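Local coordinates for protein nigritoxine (Vibrio nigripulchritudo, PDB 5M41) that is a bacterial toxin acting on crustaceans and insects, built on a fold new when its crystal structure was described, at residues I360-D368 with G402-I413; I329-P337 with A441-V450. One frame throughout, in Å; residues are numbered along the deposited sequence.

Contact 1: residues I360-D368 with G402-I413; sequences ISIAETGVD and GRPGKSKIGNAI
Glu364, at the tip of a beta hairpin, binds the start of helix 406-413 with two acceptors. Gly405 N, at the N-cap, donates to Glu364 O at 2.9 Å; the donor lies in the carbonyl plane, on a lone pair. A bend at chi2 (-74°) brings Glu364 OE1 2.7 Å from Lys406 N in the first turn of the helix, where it meets this N-H on the anti side of the carboxylate and 33° out of its plane. This position at the helix N-terminus probably favours the ionised form of the Glu364 carboxylate. Arg403 and Lys406 add positive charge nearby without a salt bridge to it: the guanidinium instead lays one face over Glu364 CB, and the methylenes of Lys406 cross the Glu364 side chain at about a right angle, Lys406 CG 3.4 Å from Glu364 OE1.

Inward the contact turns apolar. Ile409 presses its CD1 into the hairpin turn, 3.4 Å from both Ala363 O and Gly366 N, while its CG2 packs against Ile362 CG2 and, at 3.7 Å, Val367 CG1. One helical turn further on, Ile413 meets Ile362 tip to tip, CD1 to CD1 at 3.9 Å, and also reaches Val367 CG1.

Helix 406-415 thus lies over one side of the hairpin formed by strands 359-363 and 366-370; the N-to-C directions of helix 406-413 and strand 360-363 differ by 139°. Val367 also touches Ile388 and Leu392 of helix 386-396, and strand 366-370 pairs antiparallel with strand 328-336 in the same sheet.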
ATOM      1  N   ILE A 360      -1.136   3.410  -8.922  1.00 33.70           N
ATOM      2  CA  ILE A 360      -1.455   2.630  -7.723  1.00 34.21           C
ATOM      3  C   ILE A 360      -0.187   1.895  -7.349  1.00 33.86           C
ATOM      4  O   ILE A 360       0.426   1.264  -8.201  1.00 36.22           O
ATOM      5  CB  ILE A 360      -2.609   1.613  -7.977  1.00 34.96           C
ATOM      6  CG1 ILE A 360      -3.843   2.310  -8.585  1.00 35.18           C
ATOM      7  CG2 ILE A 360      -2.987   0.873  -6.692  1.00 34.32           C
ATOM      8  CD1 ILE A 360      -4.490   3.384  -7.706  1.00 33.78           C
ATOM      9  N   SER A 361       0.231   2.017  -6.093  1.00 34.63           N
ATOM     10  CA  SER A 361       1.341   1.215  -5.581  1.00 35.65           C
ATOM     11  C   SER A 361       0.783   0.203  -4.608  1.00 35.40           C
ATOM     12  O   SER A 361      -0.093   0.520  -3.803  1.00 36.97           O
ATOM     13  CB  SER A 361       2.365   2.092  -4.865  1.00 37.30           C
ATOM     14  OG  SER A 361       2.840   3.120  -5.722  1.00 41.16           O
ATOM     15  N   ILE A 362       1.301  -1.005  -4.660  1.00 37.27           N
ATOM     16  CA  ILE A 362       0.839  -2.073  -3.792  1.00 39.72           C
ATOM     17  C   ILE A 362       1.998  -2.410  -2.851  1.00 39.96           C
ATOM     18  O   ILE A 362       3.099  -2.699  -3.297  1.00 39.86           O
ATOM     19  CB  ILE A 362       0.355  -3.301  -4.614  1.00 42.22           C
ATOM     20  CG1 ILE A 362      -0.937  -2.951  -5.384  1.00 40.49           C
ATOM     21  CG2 ILE A 362       0.095  -4.501  -3.697  1.00 43.02           C
ATOM     22  CD1 ILE A 362      -1.313  -3.957  -6.465  1.00 44.37           C
ATOM     23  N   ALA A 363       1.753  -2.288  -1.543  1.00 38.16           N
ATOM     24  CA  ALA A 363       2.732  -2.621  -0.544  1.00 38.98           C
ATOM     25  C   ALA A 363       2.315  -3.949   0.074  1.00 41.02           C
ATOM     26  O   ALA A 363       1.217  -4.420  -0.203  1.00 38.96           O
ATOM     27  CB  ALA A 363       2.780  -1.531   0.530  1.00 39.92           C
ATOM     28  N   GLU A 364       3.175  -4.544   0.912  1.00 42.57           N
ATOM     29  CA  GLU A 364       2.792  -5.752   1.648  1.00 45.29           C
ATOM     30  C   GLU A 364       1.651  -5.429   2.630  1.00 43.22           C
ATOM     31  O   GLU A 364       0.894  -6.321   3.036  1.00 43.66           O
ATOM     32  CB  GLU A 364       3.988  -6.367   2.412  1.00 49.55           C
ATOM     33  CG  GLU A 364       5.212  -6.759   1.571  1.00 52.85           C
ATOM     34  CD  GLU A 364       5.029  -8.030   0.719  1.00 60.30           C
ATOM     35  OE1 GLU A 364       3.900  -8.582   0.622  1.00 59.18           O
ATOM     36  OE2 GLU A 364       6.042  -8.499   0.122  1.00 65.88           O
ATOM     37  N   THR A 365       1.532  -4.152   2.991  1.00 41.13           N
ATOM     38  CA  THR A 365       0.606  -3.708   4.024  1.00 40.64           C
ATOM     39  C   THR A 365      -0.623  -2.976   3.492  1.00 39.68           C
ATOM     40  O   THR A 365      -1.485  -2.577   4.272  1.00 41.24           O
ATOM     41  CB  THR A 365       1.309  -2.773   5.012  1.00 40.57           C
ATOM     42  OG1 THR A 365       1.951  -1.736   4.271  1.00 40.52           O
ATOM     43  CG2 THR A 365       2.366  -3.533   5.864  1.00 40.93           C
ATOM     44  N   GLY A 366      -0.727  -2.783   2.180  1.00 38.18           N
ATOM     45  CA  GLY A 366      -1.814  -1.950   1.665  1.00 37.29           C
ATOM     46  C   GLY A 366      -1.590  -1.362   0.285  1.00 36.82           C
ATOM     47  O   GLY A 366      -0.770  -1.874  -0.491  1.00 38.02           O
ATOM     48  N   VAL A 367      -2.323  -0.293  -0.028  1.00 35.20           N
ATOM     49  CA  VAL A 367      -2.176   0.373  -1.312  1.00 34.98           C
ATOM     50  C   VAL A 367      -2.012   1.875  -1.144  1.00 35.54           C
ATOM     51  O   VAL A 367      -2.495   2.459  -0.177  1.00 33.19           O
ATOM     52  CB  VAL A 367      -3.350   0.097  -2.296  1.00 36.47           C
ATOM     53  CG1 VAL A 367      -3.594  -1.405  -2.407  1.00 36.88           C
ATOM     54  CG2 VAL A 367      -4.618   0.798  -1.831  1.00 38.12           C
ATOM     55  N   ASP A 368      -1.302   2.484  -2.090  1.00 33.62           N
ATOM     56  CA  ASP A 368      -1.244   3.934  -2.175  1.00 34.66           C
ATOM     57  C   ASP A 368      -1.897   4.370  -3.491  1.00 33.52           C
ATOM     58  O   ASP A 368      -1.614   3.808  -4.546  1.00 32.93           O
ATOM     59  CB  ASP A 368       0.203   4.407  -2.187  1.00 34.88           C
ATOM     60  CG  ASP A 368       0.994   3.947  -0.960  1.00 41.09           C
ATOM     61  OD1 ASP A 368       0.482   4.005   0.193  1.00 37.89           O
ATOM     62  OD2 ASP A 368       2.173   3.556  -1.156  1.00 46.07           O
ATOM     63  N   GLY A 402      -1.839  -6.984  10.079  1.00 50.37           N
ATOM     64  CA  GLY A 402      -1.963  -5.778   9.242  1.00 47.03           C
ATOM     65  C   GLY A 402      -1.071  -5.929   8.006  1.00 48.34           C
ATOM     66  O   GLY A 402      -0.567  -4.949   7.447  1.00 47.59           O
ATOM     67  N   ARG A 403      -0.870  -7.170   7.586  1.00 47.72           N
ATOM     68  CA  ARG A 403       0.090  -7.459   6.531  1.00 49.38           C
ATOM     69  C   ARG A 403      -0.421  -8.584   5.647  1.00 48.23           C
ATOM     70  O   ARG A 403       0.074  -9.697   5.694  1.00 48.56           O
ATOM     71  CB  ARG A 403       1.433  -7.812   7.147  1.00 51.44           C
ATOM     72  CG  ARG A 403       2.555  -7.893   6.144  1.00 55.52           C
ATOM     73  CD  ARG A 403       3.874  -8.021   6.870  1.00 57.74           C
ATOM     74  NE  ARG A 403       4.931  -7.959   5.881  1.00 66.54           N
ATOM     75  CZ  ARG A 403       5.677  -6.880   5.659  1.00 69.00           C
ATOM     76  NH1 ARG A 403       5.488  -5.785   6.394  1.00 66.77           N
ATOM     77  NH2 ARG A 403       6.614  -6.910   4.713  1.00 72.21           N
ATOM     78  N   PRO A 404      -1.444  -8.300   4.847  1.00 46.72           N
ATOM     79  CA  PRO A 404      -1.994  -9.361   4.027  1.00 48.57           C
ATOM     80  C   PRO A 404      -1.006  -9.866   2.966  1.00 50.34           C
ATOM     81  O   PRO A 404      -1.142 -10.999   2.494  1.00 50.58           O
ATOM     82  CB  PRO A 404      -3.188  -8.689   3.343  1.00 47.97           C
ATOM     83  CG  PRO A 404      -3.486  -7.500   4.162  1.00 47.05           C
ATOM     84  CD  PRO A 404      -2.168  -7.034   4.671  1.00 44.98           C
ATOM     85  N   GLY A 405      -0.029  -9.033   2.595  1.00 49.71           N
ATOM     86  CA  GLY A 405       0.951  -9.417   1.585  1.00 49.17           C
ATOM     87  C   GLY A 405       0.543  -8.931   0.201  1.00 49.16           C
ATOM     88  O   GLY A 405      -0.648  -8.821  -0.097  1.00 46.58           O
ATOM     89  N   LYS A 406       1.544  -8.683  -0.646  1.00 49.34           N
ATOM     90  CA  LYS A 406       1.357  -8.092  -1.989  1.00 51.19           C
ATOM     91  C   LYS A 406       0.470  -8.935  -2.901  1.00 50.93           C
ATOM     92  O   LYS A 406      -0.406  -8.419  -3.585  1.00 48.96           O
ATOM     93  CB  LYS A 406       2.720  -7.864  -2.650  1.00 52.50           C
ATOM     94  CG  LYS A 406       3.435  -6.619  -2.160  1.00 52.47           C
ATOM     95  CD  LYS A 406       4.685  -6.328  -2.993  1.00 54.65           C
ATOM     96  CE  LYS A 406       5.533  -5.271  -2.308  1.00 54.55           C
ATOM     97  NZ  LYS A 406       6.737  -4.911  -3.102  1.00 60.11           N
ATOM     98  N   SER A 407       0.670 -10.240  -2.847  1.00 52.87           N
ATOM     99  CA  SER A 407      -0.071 -11.169  -3.668  1.00 57.21           C
ATOM    100  C   SER A 407      -1.573 -11.196  -3.334  1.00 56.34           C
ATOM    101  O   SER A 407      -2.400 -11.051  -4.228  1.00 56.30           O
ATOM    102  CB  SER A 407       0.573 -12.553  -3.563  1.00 62.07           C
ATOM    103  OG  SER A 407      -0.345 -13.552  -3.942  1.00 69.37           O
ATOM    104  N   LYS A 408      -1.925 -11.354  -2.055  1.00 56.33           N
ATOM    105  CA  LYS A 408      -3.332 -11.260  -1.625  1.00 55.43           C
ATOM    106  C   LYS A 408      -3.975  -9.919  -1.980  1.00 51.54           C
ATOM    107  O   LYS A 408      -5.110  -9.873  -2.450  1.00 52.13           O
ATOM    108  CB  LYS A 408      -3.473 -11.491  -0.119  1.00 57.01           C
ATOM    109  CG  LYS A 408      -3.696 -12.945   0.295  1.00 62.03           C
ATOM    110  CD  LYS A 408      -3.789 -13.034   1.814  1.00 63.35           C
ATOM    111  CE  LYS A 408      -4.143 -14.428   2.301  1.00 71.43           C
ATOM    112  NZ  LYS A 408      -3.018 -15.378   2.124  1.00 76.32           N
ATOM    113  N   ILE A 409      -3.256  -8.820  -1.765  1.00 48.44           N
ATOM    114  CA  ILE A 409      -3.816  -7.518  -2.118  1.00 46.53           C
ATOM    115  C   ILE A 409      -4.038  -7.433  -3.629  1.00 47.44           C
ATOM    116  O   ILE A 409      -5.134  -7.072  -4.080  1.00 47.11           O
ATOM    117  CB  ILE A 409      -2.952  -6.345  -1.603  1.00 44.52           C
ATOM    118  CG1 ILE A 409      -2.988  -6.317  -0.063  1.00 43.33           C
ATOM    119  CG2 ILE A 409      -3.454  -5.050  -2.182  1.00 41.81           C
ATOM    120  CD1 ILE A 409      -1.844  -5.564   0.587  1.00 42.46           C
ATOM    121  N   GLY A 410      -3.018  -7.793  -4.409  1.00 48.30           N
ATOM    122  CA  GLY A 410      -3.140  -7.757  -5.869  1.00 51.19           C
ATOM    123  C   GLY A 410      -4.325  -8.572  -6.382  1.00 55.34           C
ATOM    124  O   GLY A 410      -5.086  -8.111  -7.242  1.00 56.77           O
ATOM    125  N   ASN A 411      -4.475  -9.784  -5.851  1.00 58.07           N
ATOM    126  CA  ASN A 411      -5.586 -10.683  -6.203  1.00 61.60           C
ATOM    127  C   ASN A 411      -6.953 -10.128  -5.827  1.00 62.49           C
ATOM    128  O   ASN A 411      -7.920 -10.292  -6.574  1.00 63.79           O
ATOM    129  CB  ASN A 411      -5.401 -12.051  -5.551  1.00 66.59           C
ATOM    130  CG  ASN A 411      -4.191 -12.793  -6.079  1.00 70.66           C
ATOM    131  OD1 ASN A 411      -3.561 -12.376  -7.055  1.00 72.31           O
ATOM    132  ND2 ASN A 411      -3.865 -13.909  -5.440  1.00 75.50           N
ATOM    133  N   ALA A 412      -7.043  -9.463  -4.678  1.00 59.90           N
ATOM    134  CA  ALA A 412      -8.319  -8.902  -4.251  1.00 59.24           C
ATOM    135  C   ALA A 412      -8.722  -7.721  -5.142  1.00 61.38           C
ATOM    136  O   ALA A 412      -9.911  -7.498  -5.396  1.00 64.34           O
ATOM    137  CB  ALA A 412      -8.261  -8.509  -2.785  1.00 56.54           C
ATOM    138  N   ILE A 413      -7.731  -6.991  -5.643  1.00 60.83           N
ATOM    139  CA  ILE A 413      -7.971  -5.895  -6.580  1.00 63.90           C
ATOM    140  C   ILE A 413      -8.510  -6.427  -7.919  1.00 70.34           C
ATOM    141  O   ILE A 413      -9.496  -5.913  -8.449  1.00 71.14           O
ATOM    142  CB  ILE A 413      -6.689  -5.069  -6.802  1.00 62.34           C
ATOM    143  CG1 ILE A 413      -6.464  -4.142  -5.612  1.00 61.92           C
ATOM    144  CG2 ILE A 413      -6.762  -4.280  -8.109  1.00 64.68           C
ATOM    145  CD1 ILE A 413      -5.098  -3.487  -5.621  1.00 63.54           C
TER

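Contact 2: residues I329-P337 with A441-V450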
ATOM      1  N   ILE A 329       0.017  13.798  -4.464  1.00 38.62           N
ATOM      2  CA  ILE A 329      -0.108  13.244  -3.144  1.00 38.75           C
ATOM      3  C   ILE A 329      -0.208  11.720  -3.235  1.00 38.82           C
ATOM      4  O   ILE A 329      -0.571  11.172  -4.280  1.00 36.41           O
ATOM      5  CB  ILE A 329      -1.305  13.843  -2.358  1.00 41.57           C
ATOM      6  CG1 ILE A 329      -2.634  13.578  -3.046  1.00 43.70           C
ATOM      7  CG2 ILE A 329      -1.139  15.357  -2.149  1.00 43.44           C
ATOM      8  CD1 ILE A 329      -3.829  13.778  -2.120  1.00 45.44           C
ATOM      9  N   SER A 330       0.158  11.052  -2.154  1.00 38.06           N
ATOM     10  CA  SER A 330      -0.054   9.637  -2.023  1.00 37.39           C
ATOM     11  C   SER A 330      -1.109   9.496  -0.938  1.00 39.23           C
ATOM     12  O   SER A 330      -0.876   9.899   0.214  1.00 40.03           O
ATOM     13  CB  SER A 330       1.236   8.948  -1.595  1.00 36.86           C
ATOM     14  OG  SER A 330       0.988   7.600  -1.216  1.00 39.40           O
ATOM     15  N   LEU A 331      -2.277   8.979  -1.302  1.00 37.15           N
ATOM     16  CA  LEU A 331      -3.238   8.592  -0.291  1.00 37.05           C
ATOM     17  C   LEU A 331      -2.960   7.132   0.047  1.00 37.28           C
ATOM     18  O   LEU A 331      -3.236   6.226  -0.760  1.00 35.59           O
ATOM     19  CB  LEU A 331      -4.677   8.826  -0.762  1.00 36.62           C
ATOM     20  CG  LEU A 331      -5.847   8.132  -0.047  1.00 38.74           C
ATOM     21  CD1 LEU A 331      -5.958   8.529   1.414  1.00 38.91           C
ATOM     22  CD2 LEU A 331      -7.140   8.457  -0.772  1.00 39.44           C
ATOM     23  N   SER A 332      -2.396   6.908   1.229  1.00 34.55           N
ATOM     24  CA  SER A 332      -2.051   5.565   1.682  1.00 35.42           C
ATOM     25  C   SER A 332      -3.214   4.957   2.423  1.00 35.51           C
ATOM     26  O   SER A 332      -3.762   5.579   3.314  1.00 37.01           O
ATOM     27  CB  SER A 332      -0.844   5.589   2.636  1.00 37.49           C
ATOM     28  OG  SER A 332       0.356   5.902   1.948  1.00 38.86           O
ATOM     29  N   LEU A 333      -3.579   3.736   2.056  1.00 33.98           N
ATOM     30  CA  LEU A 333      -4.534   2.969   2.817  1.00 34.99           C
ATOM     31  C   LEU A 333      -3.755   1.764   3.288  1.00 36.58           C
ATOM     32  O   LEU A 333      -3.414   0.868   2.497  1.00 37.86           O
ATOM     33  CB  LEU A 333      -5.724   2.600   1.940  1.00 36.07           C
ATOM     34  CG  LEU A 333      -6.493   3.802   1.372  1.00 36.46           C
ATOM     35  CD1 LEU A 333      -7.429   3.351   0.270  1.00 38.00           C
ATOM     36  CD2 LEU A 333      -7.270   4.519   2.473  1.00 37.68           C
ATOM     37  N   ALA A 334      -3.420   1.779   4.574  1.00 37.49           N
ATOM     38  CA  ALA A 334      -2.510   0.803   5.150  1.00 37.48           C
ATOM     39  C   ALA A 334      -3.242  -0.007   6.180  1.00 38.54           C
ATOM     40  O   ALA A 334      -3.834   0.550   7.095  1.00 39.80           O
ATOM     41  CB  ALA A 334      -1.320   1.498   5.790  1.00 38.30           C
ATOM     42  N   ALA A 335      -3.195  -1.326   6.035  1.00 40.02           N
ATOM     43  CA  ALA A 335      -3.705  -2.221   7.051  1.00 40.70           C
ATOM     44  C   ALA A 335      -2.926  -2.014   8.350  1.00 41.40           C
ATOM     45  O   ALA A 335      -1.745  -1.614   8.345  1.00 39.54           O
ATOM     46  CB  ALA A 335      -3.599  -3.654   6.597  1.00 40.69           C
ATOM     47  N   ILE A 336      -3.614  -2.264   9.453  1.00 41.28           N
ATOM     48  CA  ILE A 336      -3.075  -2.082  10.800  1.00 41.53           C
ATOM     49  C   ILE A 336      -3.431  -3.346  11.612  1.00 41.93           C
ATOM     50  O   ILE A 336      -4.550  -3.835  11.511  1.00 42.17           O
ATOM     51  CB  ILE A 336      -3.678  -0.799  11.450  1.00 42.28           C
ATOM     52  CG1 ILE A 336      -3.143   0.495  10.776  1.00 41.57           C
ATOM     53  CG2 ILE A 336      -3.461  -0.760  12.956  1.00 43.52           C
ATOM     54  CD1 ILE A 336      -1.628   0.687  10.844  1.00 42.35           C
ATOM     55  N   PRO A 337      -2.486  -3.880  12.412  1.00 43.43           N
ATOM     56  CA  PRO A 337      -2.782  -5.093  13.191  1.00 45.55           C
ATOM     57  C   PRO A 337      -4.110  -4.992  13.943  1.00 45.83           C
ATOM     58  O   PRO A 337      -4.403  -3.966  14.576  1.00 46.71           O
ATOM     59  CB  PRO A 337      -1.619  -5.176  14.186  1.00 46.91           C
ATOM     60  CG  PRO A 337      -0.514  -4.407  13.561  1.00 47.85           C
ATOM     61  CD  PRO A 337      -1.138  -3.352  12.693  1.00 44.91           C
ATOM     62  N   ALA A 441       4.794   4.753   0.203  1.00 39.29           N
ATOM     63  CA  ALA A 441       4.945   5.552   1.396  1.00 41.37           C
ATOM     64  C   ALA A 441       4.872   4.675   2.643  1.00 42.49           C
ATOM     65  O   ALA A 441       5.293   5.119   3.706  1.00 43.36           O
ATOM     66  CB  ALA A 441       3.878   6.618   1.451  1.00 39.96           C
ATOM     67  N   GLN A 442       4.349   3.447   2.520  1.00 40.26           N
ATOM     68  CA  GLN A 442       4.141   2.555   3.693  1.00 40.57           C
ATOM     69  C   GLN A 442       5.453   1.900   4.142  1.00 42.95           C
ATOM     70  O   GLN A 442       5.660   0.701   3.994  1.00 42.62           O
ATOM     71  CB  GLN A 442       3.050   1.529   3.390  1.00 38.40           C
ATOM     72  CG  GLN A 442       1.735   2.242   3.074  1.00 37.07           C
ATOM     73  CD  GLN A 442       0.565   1.328   2.783  1.00 37.24           C
ATOM     74  OE1 GLN A 442       0.472   0.202   3.304  1.00 38.33           O
ATOM     75  NE2 GLN A 442      -0.359   1.816   1.972  1.00 34.85           N
ATOM     76  N   THR A 443       6.361   2.730   4.638  1.00 44.11           N
ATOM     77  CA  THR A 443       7.654   2.271   5.089  1.00 46.92           C
ATOM     78  C   THR A 443       7.593   1.855   6.568  1.00 49.76           C
ATOM     79  O   THR A 443       6.553   1.988   7.259  1.00 48.06           O
ATOM     80  CB  THR A 443       8.687   3.400   4.979  1.00 48.35           C
ATOM     81  OG1 THR A 443       8.226   4.505   5.756  1.00 47.03           O
ATOM     82  CG2 THR A 443       8.900   3.859   3.502  1.00 45.63           C
ATOM     83  N   LYS A 444       8.733   1.362   7.047  1.00 53.02           N
ATOM     84  CA  LYS A 444       8.951   1.073   8.459  1.00 54.67           C
ATOM     85  C   LYS A 444       8.598   2.282   9.319  1.00 52.91           C
ATOM     86  O   LYS A 444       7.808   2.170  10.241  1.00 54.08           O
ATOM     87  CB  LYS A 444      10.413   0.676   8.671  1.00 59.37           C
ATOM     88  CG  LYS A 444      10.729   0.054  10.029  1.00 64.59           C
ATOM     89  CD  LYS A 444      12.231   0.144  10.307  1.00 70.54           C
ATOM     90  CE  LYS A 444      12.735  -1.027  11.137  1.00 74.50           C
ATOM     91  NZ  LYS A 444      11.869  -1.292  12.318  1.00 74.22           N
ATOM     92  N   SER A 445       9.155   3.444   9.010  1.00 54.13           N
ATOM     93  CA  SER A 445       8.962   4.593   9.880  1.00 56.81           C
ATOM     94  C   SER A 445       7.517   5.117   9.825  1.00 55.74           C
ATOM     95  O   SER A 445       6.975   5.554  10.845  1.00 57.11           O
ATOM     96  CB  SER A 445       9.966   5.685   9.553  1.00 61.06           C
ATOM     97  OG  SER A 445       9.866   6.011   8.185  1.00 61.00           O
ATOM     98  N   PHE A 446       6.891   5.024   8.647  1.00 50.76           N
ATOM     99  CA  PHE A 446       5.483   5.375   8.465  1.00 46.59           C
ATOM    100  C   PHE A 446       4.618   4.712   9.543  1.00 45.06           C
ATOM    101  O   PHE A 446       3.807   5.378  10.192  1.00 44.43           O
ATOM    102  CB  PHE A 446       5.066   4.956   7.036  1.00 44.07           C
ATOM    103  CG  PHE A 446       3.599   5.064   6.745  1.00 42.41           C
ATOM    104  CD1 PHE A 446       3.078   6.202   6.097  1.00 41.51           C
ATOM    105  CD2 PHE A 446       2.735   4.002   7.038  1.00 41.30           C
ATOM    106  CE1 PHE A 446       1.721   6.296   5.784  1.00 40.15           C
ATOM    107  CE2 PHE A 446       1.378   4.092   6.727  1.00 41.90           C
ATOM    108  CZ  PHE A 446       0.867   5.243   6.101  1.00 39.72           C
ATOM    109  N   PHE A 447       4.791   3.405   9.736  1.00 46.07           N
ATOM    110  CA  PHE A 447       4.048   2.669  10.763  1.00 47.17           C
ATOM    111  C   PHE A 447       4.452   3.054  12.203  1.00 49.43           C
ATOM    112  O   PHE A 447       3.601   3.071  13.095  1.00 47.49           O
ATOM    113  CB  PHE A 447       4.106   1.150  10.536  1.00 46.53           C
ATOM    114  CG  PHE A 447       3.334   0.714   9.321  1.00 45.01           C
ATOM    115  CD1 PHE A 447       1.963   0.635   9.361  1.00 42.48           C
ATOM    116  CD2 PHE A 447       3.990   0.456   8.120  1.00 45.14           C
ATOM    117  CE1 PHE A 447       1.234   0.282   8.222  1.00 42.96           C
ATOM    118  CE2 PHE A 447       3.285   0.114   6.983  1.00 44.75           C
ATOM    119  CZ  PHE A 447       1.900   0.019   7.035  1.00 42.46           C
ATOM    120  N   GLU A 448       5.731   3.369  12.409  1.00 52.31           N
ATOM    121  CA  GLU A 448       6.193   3.921  13.696  1.00 56.70           C
ATOM    122  C   GLU A 448       5.448   5.221  13.957  1.00 56.39           C
ATOM    123  O   GLU A 448       4.972   5.450  15.067  1.00 59.17           O
ATOM    124  CB  GLU A 448       7.702   4.179  13.677  1.00 60.91           C
ATOM    125  CG  GLU A 448       8.531   2.909  13.573  1.00 66.21           C
ATOM    126  CD  GLU A 448      10.023   3.151  13.317  1.00 71.99           C
ATOM    127  OE1 GLU A 448      10.459   4.299  13.043  1.00 72.97           O
ATOM    128  OE2 GLU A 448      10.774   2.156  13.380  1.00 75.45           O
ATOM    129  N   ARG A 449       5.309   6.051  12.923  1.00 54.17           N
ATOM    130  CA  ARG A 449       4.593   7.319  13.078  1.00 57.43           C
ATOM    131  C   ARG A 449       3.136   7.088  13.409  1.00 55.48           C
ATOM    132  O   ARG A 449       2.603   7.711  14.334  1.00 55.32           O
ATOM    133  CB  ARG A 449       4.735   8.203  11.851  1.00 58.26           C
ATOM    134  CG  ARG A 449       6.145   8.746  11.665  1.00 64.93           C
ATOM    135  CD  ARG A 449       6.240   9.461  10.328  1.00 69.53           C
ATOM    136  NE  ARG A 449       7.497   9.160   9.655  1.00 74.38           N
ATOM    137  CZ  ARG A 449       7.621   8.701   8.414  1.00 73.47           C
ATOM    138  NH1 ARG A 449       6.562   8.497   7.631  1.00 66.04           N
ATOM    139  NH2 ARG A 449       8.841   8.474   7.946  1.00 78.49           N
ATOM    140  N   VAL A 450       2.512   6.159  12.687  1.00 51.31           N
ATOM    141  CA  VAL A 450       1.123   5.790  12.947  1.00 48.70           C
ATOM    142  C   VAL A 450       0.951   5.373  14.418  1.00 52.32           C
ATOM    143  O   VAL A 450       0.012   5.836  15.074  1.00 49.39           O
ATOM    144  CB  VAL A 450       0.616   4.691  11.977  1.00 47.41           C
ATOM    145  CG1 VAL A 450      -0.691   4.069  12.462  1.00 46.37           C
ATOM    146  CG2 VAL A 450       0.445   5.242  10.556  1.00 45.49           C
TER
HETATM  147  O   HOH W   1       3.001   5.980  -2.066  1.00 36.85           O
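The Phe447 ring carries Phe446 CD2 over the centre of one face, 3.8 Å above the plane, and takes Ile336 CD1 at its edge, in plane. Phe446 in turn has Gln442 CA over one face, toward the rim, while Ser332 CB and Ala334 CB approach it obliquely from the strand. This is helix-on-sheet packing against strand 328-336 of an antiparallel sheet: helix 444-450 crosses strand 329-336 at -71°, with 11.1 Å between the short axes. Ala334 CB lies 3.7 Å from Phe447 CE1 and also meets Gln442 OE1, at 3.3 Å. Further along, Ile336 and Val450 meet tip to tip, CD1 to CG1 at 3.9 Å.

Before the helix, Gln442 centres an inverse gamma turn and extends its side chain toward the strand; the main partners of its amide are Thr365 and Asp368, and NE2 adds a weak bond to Leu333 O. Thr443 is the N-cap, its OG1 accepting from Phe446 N. At the other end of the contact, Ser330 holds its OG anti to the backbone N (chi1 169°), where a water 2.7 Å from Ser330 OG accepts a weak bond from Ala441 N.

In the fold
Contacts 1 and 2 lie 12 Å apart, centre to centre, and share one sheet, in which strands 366-370 and 328-336 are neighbours. Polar side chains join them directly: Asp368 OD1 is 2.6 Å from Ser332 OG, and Thr365 OG1 is 2.6 Å from Gln442 OE1, both probable hydrogen bonds. Asp368 OD2 also accepts from Ala441 N; thus Asp368 ties strand 366-370 to the loop before helix 444-457. In sequence, contact 1 falls wholly between the two segments of contact 2. Neither includes the magnesium ligands Val189, Glu192 and Asp195; the contact centres lie about 6 and 8 Å from the centre of the chain.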